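Long-range contacts in intracellular growth locus, subunit C (Francisella tularensis subsp. tularensis, PDB 2QWU), which is of uncertain biochemical function but is encoded in the Francisella pathogenicity island and is probably needed for growth of the bacterium inside host cells: residues 49-54 with 92-97; 160-165 with 174-179. The protein carries 2 engineered substitutions. All coordinates share one frame; numbering follows the deposited sequence.

Interaction 1: residues 49-54 with 92-97; sequences DKNIVA and GVLIKS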
# COMPACT_ATOMS: atom_id res chain seq x y z
N ASP A 49 0.70 14.56 3.00
CA ASP A 49 0.47 14.91 4.40
C ASP A 49 -0.07 13.70 5.16
O ASP A 49 -0.85 12.89 4.61
CB ASP A 49 -0.58 16.02 4.55
CG ASP A 49 -0.17 17.33 3.88
OD1 ASP A 49 1.05 17.65 3.80
OD2 ASP A 49 -1.11 18.04 3.43
N LYS A 50 0.34 13.55 6.41
CA LYS A 50 -0.15 12.47 7.27
C LYS A 50 -1.44 13.05 7.89
O LYS A 50 -1.40 13.71 8.90
CB LYS A 50 0.90 12.20 8.34
CG LYS A 50 0.60 11.00 9.21
CD LYS A 50 1.59 11.07 10.36
CE LYS A 50 1.71 9.75 11.00
NZ LYS A 50 2.62 9.95 12.17
N ASN A 51 -2.58 12.80 7.25
CA ASN A 51 -3.83 13.41 7.65
C ASN A 51 -5.01 12.46 7.78
O ASN A 51 -6.17 12.90 7.87
CB ASN A 51 -4.18 14.52 6.64
CG ASN A 51 -4.36 13.98 5.24
OD1 ASN A 51 -4.20 12.79 5.02
ND2 ASN A 51 -4.64 14.85 4.28
N ILE A 52 -4.75 11.16 7.77
CA ILE A 52 -5.84 10.23 7.90
C ILE A 52 -5.76 9.61 9.27
O ILE A 52 -4.68 9.14 9.67
CB ILE A 52 -5.76 9.09 6.84
CG1 ILE A 52 -5.88 9.69 5.43
CG2 ILE A 52 -6.82 8.03 7.16
CD1 ILE A 52 -5.50 8.68 4.32
N VAL A 53 -6.88 9.64 9.99
CA VAL A 53 -6.91 9.01 11.33
C VAL A 53 -7.23 7.52 11.11
O VAL A 53 -8.38 7.08 11.23
CB VAL A 53 -7.94 9.70 12.24
CG1 VAL A 53 -7.88 9.10 13.63
CG2 VAL A 53 -7.61 11.21 12.31
N ALA A 54 -6.19 6.77 10.74
CA ALA A 54 -6.33 5.34 10.42
C ALA A 54 -6.32 4.53 11.69
O ALA A 54 -5.60 4.85 12.70
CB ALA A 54 -5.23 4.89 9.48
N GLY A 92 -5.04 4.81 -1.06
CA GLY A 92 -6.10 5.76 -0.79
C GLY A 92 -5.45 6.96 -0.08
O GLY A 92 -4.74 6.75 0.88
N VAL A 93 -5.66 8.18 -0.59
CA VAL A 93 -5.10 9.36 0.05
C VAL A 93 -6.18 10.41 0.24
O VAL A 93 -7.20 10.41 -0.45
CB VAL A 93 -3.90 9.95 -0.75
CG1 VAL A 93 -2.80 8.88 -0.90
CG2 VAL A 93 -4.39 10.39 -2.17
N LEU A 94 -5.97 11.29 1.21
CA LEU A 94 -6.97 12.37 1.42
C LEU A 94 -6.29 13.68 0.94
O LEU A 94 -5.33 14.17 1.55
CB LEU A 94 -7.35 12.44 2.90
CG LEU A 94 -8.46 13.43 3.24
CD1 LEU A 94 -9.80 13.08 2.57
CD2 LEU A 94 -8.54 13.33 4.81
N ILE A 95 -6.75 14.21 -0.20
CA ILE A 95 -6.12 15.41 -0.79
C ILE A 95 -7.13 16.32 -1.46
O ILE A 95 -8.25 15.90 -1.77
CB ILE A 95 -5.09 15.00 -1.90
CG1 ILE A 95 -5.79 14.13 -2.98
CG2 ILE A 95 -3.93 14.19 -1.27
CD1 ILE A 95 -4.91 13.72 -4.16
N LYS A 96 -6.70 17.56 -1.70
CA LYS A 96 -7.54 18.52 -2.41
C LYS A 96 -7.39 18.23 -3.91
O LYS A 96 -6.41 17.63 -4.36
CB LYS A 96 -7.06 19.95 -2.09
CG LYS A 96 -7.24 20.29 -0.61
CD LYS A 96 -6.72 21.68 -0.25
CE LYS A 96 -7.45 22.70 -1.04
NZ LYS A 96 -7.37 24.08 -0.46
N SER A 97 -8.38 18.65 -4.68
CA SER A 97 -8.41 18.45 -6.11
C SER A 97 -7.18 19.02 -6.80
O SER A 97 -6.65 18.42 -7.73
CB SER A 97 -9.68 19.12 -6.66
OG SER A 97 -10.77 18.92 -5.77
O HOH W 1 -2.12 13.82 1.97
O HOH W 2 -3.17 16.45 1.64
O HOH W 3 -3.63 11.34 2.70
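Asn51 reaches across to Leu94 with its carboxamide, and Ile52 lays its longer branch beside the same residue, so that a connecting loop is fastened to strand 86-96 of the large antiparallel sheet. The two loop residues form a classic beta bulge, both facing Ala69, which is consistent with successive side chains both reaching Leu94. Asn51 holds CG between its own N and carbonyl carbon (chi1 61°). Its ND2 donates to Leu94 O at 2.9 Å; the bond is nearly straight, 166° at the hydrogen, and lies in the plane of the amide, although the donor is tilted from the carbonyl plane of Leu94. Asparagine suits the place because its amide offers a donor and an acceptor together: OD1 lies 2.8 Å from water 3, which probably donates to it and accepts from Leu94 N at 2.8 Å. Both polar groups of the Leu94 backbone are thus met by one side chain, directly and through water. Waters 1 and 2 also lie between Leu94 O and Asp49, near the main-chain O and the carboxylate OD2 respectively.

Van der Waals contacts complete the interface. Leu94 points its CB toward the loop, its side chain crossing both partners at a slant; CB lies 3.8 Å from Asn51 OD1 and its CD2 approaches Asn51 O. Ile52, branched and buried, makes the apolar contact, setting CG1 4.0 Å from Leu94 CB. Beyond it the chain runs extended (chi2 168°), and CD1 ends 4.0 Å from Gly92 O.

Interaction 2: residues 160-165 with 174-179; sequences IEPTEL and RYHIIS
Thr163 and Tyr175 meet across the hairpin of strands 157-162 and 173-184. Tyr175 O accepts twice from Thr163, from N at 3.0 Å and from OG1 at 2.8 Å, the first bond bent to 132°. Threonine serves here because its hydroxyl also accepts from Leu165 N, making an ST turn, while its methyl CG2 packs 3.7 Å from Ile177 CG1. Water 4 joins Thr163 O to Tyr175 N. Leu165 CD1 sits at the edge of the Tyr175 ring, whose OH bonds to Pro24 O and Ser72 OG.

Pro162 lies over one face of His176, its CA 3.8 Å from the ring centroid in a CH-pi contact. Imidazole suits both partners, offering proline a flat face and Arg174 O an in-plane N-H from ND1, though from above that carbonyl's plane. Glu164 bends back at chi2 (-53°) alongside Arg174, whose long extended chain carries its charge to the carboxylate; OE2 accepts from Arg174 NE at 3.2 Å through its syn lone pair, in a salt bridge with the planes 69° apart.

Further along, Glu161 and Ile177 form a hydrogen-bonded antiparallel pair, with Ile177 N to Glu161 O at 2.8 Å. Ile160 and Ile178 lie side by side on the face that carries Pro162 and His176. There helix 97-114 packs on Ile160 through Arg100, Ile103 and Glu104, Arg100 also touches Pro162, and strand 86-96 flanks strand 173-184.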
# COMPACT_ATOMS: atom_id res chain seq x y z
N ILE A 160 -5.59 8.65 -10.85
CA ILE A 160 -5.93 9.18 -9.51
C ILE A 160 -7.36 9.63 -9.65
O ILE A 160 -7.69 10.51 -10.45
CB ILE A 160 -5.05 10.36 -9.06
CG1 ILE A 160 -3.57 9.96 -9.08
CG2 ILE A 160 -5.47 10.80 -7.62
CD1 ILE A 160 -2.59 11.04 -8.65
N GLU A 161 -8.22 8.99 -8.89
CA GLU A 161 -9.65 9.29 -9.00
C GLU A 161 -10.26 9.74 -7.71
O GLU A 161 -10.03 9.11 -6.66
CB GLU A 161 -10.38 8.05 -9.45
CG GLU A 161 -9.93 7.56 -10.79
CD GLU A 161 -10.74 6.36 -11.26
OE1 GLU A 161 -11.51 5.80 -10.43
OE2 GLU A 161 -10.61 5.99 -12.45
N PRO A 162 -11.06 10.83 -7.75
CA PRO A 162 -11.69 11.29 -6.52
C PRO A 162 -12.89 10.39 -6.21
O PRO A 162 -13.47 9.77 -7.11
CB PRO A 162 -12.10 12.74 -6.87
CG PRO A 162 -12.32 12.69 -8.35
CD PRO A 162 -11.16 11.84 -8.82
N THR A 163 -13.22 10.27 -4.94
CA THR A 163 -14.38 9.48 -4.52
C THR A 163 -15.13 10.28 -3.44
O THR A 163 -14.62 11.28 -2.92
CB THR A 163 -14.00 8.12 -3.87
OG1 THR A 163 -13.63 8.33 -2.49
CG2 THR A 163 -12.89 7.44 -4.64
N GLU A 164 -16.34 9.85 -3.13
CA GLU A 164 -17.12 10.48 -2.07
C GLU A 164 -17.11 9.56 -0.85
O GLU A 164 -17.91 9.75 0.06
CB GLU A 164 -18.59 10.69 -2.53
CG GLU A 164 -18.74 11.71 -3.66
CD GLU A 164 -18.07 13.03 -3.35
OE1 GLU A 164 -18.25 13.56 -2.22
OE2 GLU A 164 -17.35 13.56 -4.21
N LEU A 165 -16.21 8.58 -0.82
CA LEU A 165 -16.18 7.65 0.30
C LEU A 165 -15.99 8.23 1.70
O LEU A 165 -16.45 7.63 2.68
CB LEU A 165 -15.10 6.59 0.07
CG LEU A 165 -15.40 5.63 -1.06
CD1 LEU A 165 -14.17 4.80 -1.35
CD2 LEU A 165 -16.56 4.72 -0.66
N ARG A 174 -10.83 15.20 -0.54
CA ARG A 174 -11.62 14.01 -0.76
C ARG A 174 -10.72 12.77 -0.74
O ARG A 174 -9.51 12.88 -0.97
CB ARG A 174 -12.30 14.06 -2.12
CG ARG A 174 -13.57 14.95 -2.13
CD ARG A 174 -14.05 15.13 -3.58
NE ARG A 174 -15.26 15.93 -3.61
CZ ARG A 174 -15.30 17.25 -3.49
NH1 ARG A 174 -14.18 17.97 -3.34
NH2 ARG A 174 -16.49 17.88 -3.48
N TYR A 175 -11.32 11.63 -0.47
CA TYR A 175 -10.53 10.40 -0.44
C TYR A 175 -10.35 10.08 -1.92
O TYR A 175 -11.36 9.91 -2.65
CB TYR A 175 -11.31 9.34 0.28
CG TYR A 175 -10.54 8.04 0.49
CD1 TYR A 175 -9.37 8.02 1.24
CD2 TYR A 175 -11.07 6.83 0.02
CE1 TYR A 175 -8.72 6.78 1.54
CE2 TYR A 175 -10.46 5.62 0.32
CZ TYR A 175 -9.29 5.60 1.07
OH TYR A 175 -8.67 4.40 1.41
N HIS A 176 -9.10 9.99 -2.38
CA HIS A 176 -8.79 9.70 -3.79
C HIS A 176 -8.14 8.33 -3.88
O HIS A 176 -7.36 7.94 -3.01
CB HIS A 176 -7.80 10.71 -4.41
CG HIS A 176 -8.39 12.07 -4.76
ND1 HIS A 176 -8.87 12.95 -3.82
CD2 HIS A 176 -8.49 12.69 -5.96
CE1 HIS A 176 -9.24 14.08 -4.42
NE2 HIS A 176 -9.02 13.94 -5.72
N ILE A 177 -8.40 7.61 -4.97
CA ILE A 177 -7.80 6.31 -5.12
C ILE A 177 -6.72 6.39 -6.19
O ILE A 177 -7.00 6.78 -7.32
CB ILE A 177 -8.89 5.29 -5.46
CG1 ILE A 177 -9.87 5.26 -4.28
CG2 ILE A 177 -8.26 3.96 -5.80
CD1 ILE A 177 -10.84 4.07 -4.22
N ILE A 178 -5.48 6.05 -5.83
CA ILE A 178 -4.34 6.10 -6.76
C ILE A 178 -4.01 4.68 -7.14
O ILE A 178 -3.62 3.86 -6.29
CB ILE A 178 -3.08 6.76 -6.07
CG1 ILE A 178 -3.44 8.15 -5.58
CG2 ILE A 178 -1.91 6.72 -6.97
CD1 ILE A 178 -2.23 8.78 -4.77
N SER A 179 -4.19 4.37 -8.42
CA SER A 179 -3.92 3.00 -8.94
C SER A 179 -2.71 3.07 -9.81
O SER A 179 -2.70 3.80 -10.78
CB SER A 179 -5.10 2.47 -9.80
OG SER A 179 -6.31 2.49 -9.07
O HOH W 4 -14.09 11.35 -0.14

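Overall arrangement
Interactions 1 and 2 have centres about 10 Å apart and share one sheet, in which strands 86-96 and 173-184 are antiparallel neighbours. Two probable backbone hydrogen bonds join them: His176 N lies 2.7 Å from Val93 O, and Arg174 N lies 2.9 Å from Ile95 O. The Leu94 side chain also packs on the backbone of strand 173-184, its CD1 3.4 Å from Arg174 C. Strand 86-96 therefore receives the 49-54 loop at Leu94 and pairs with the hairpin through the residues flanking it, Val93 and Ile95. Both segments of interaction 1 precede those of interaction 2 in the sequence.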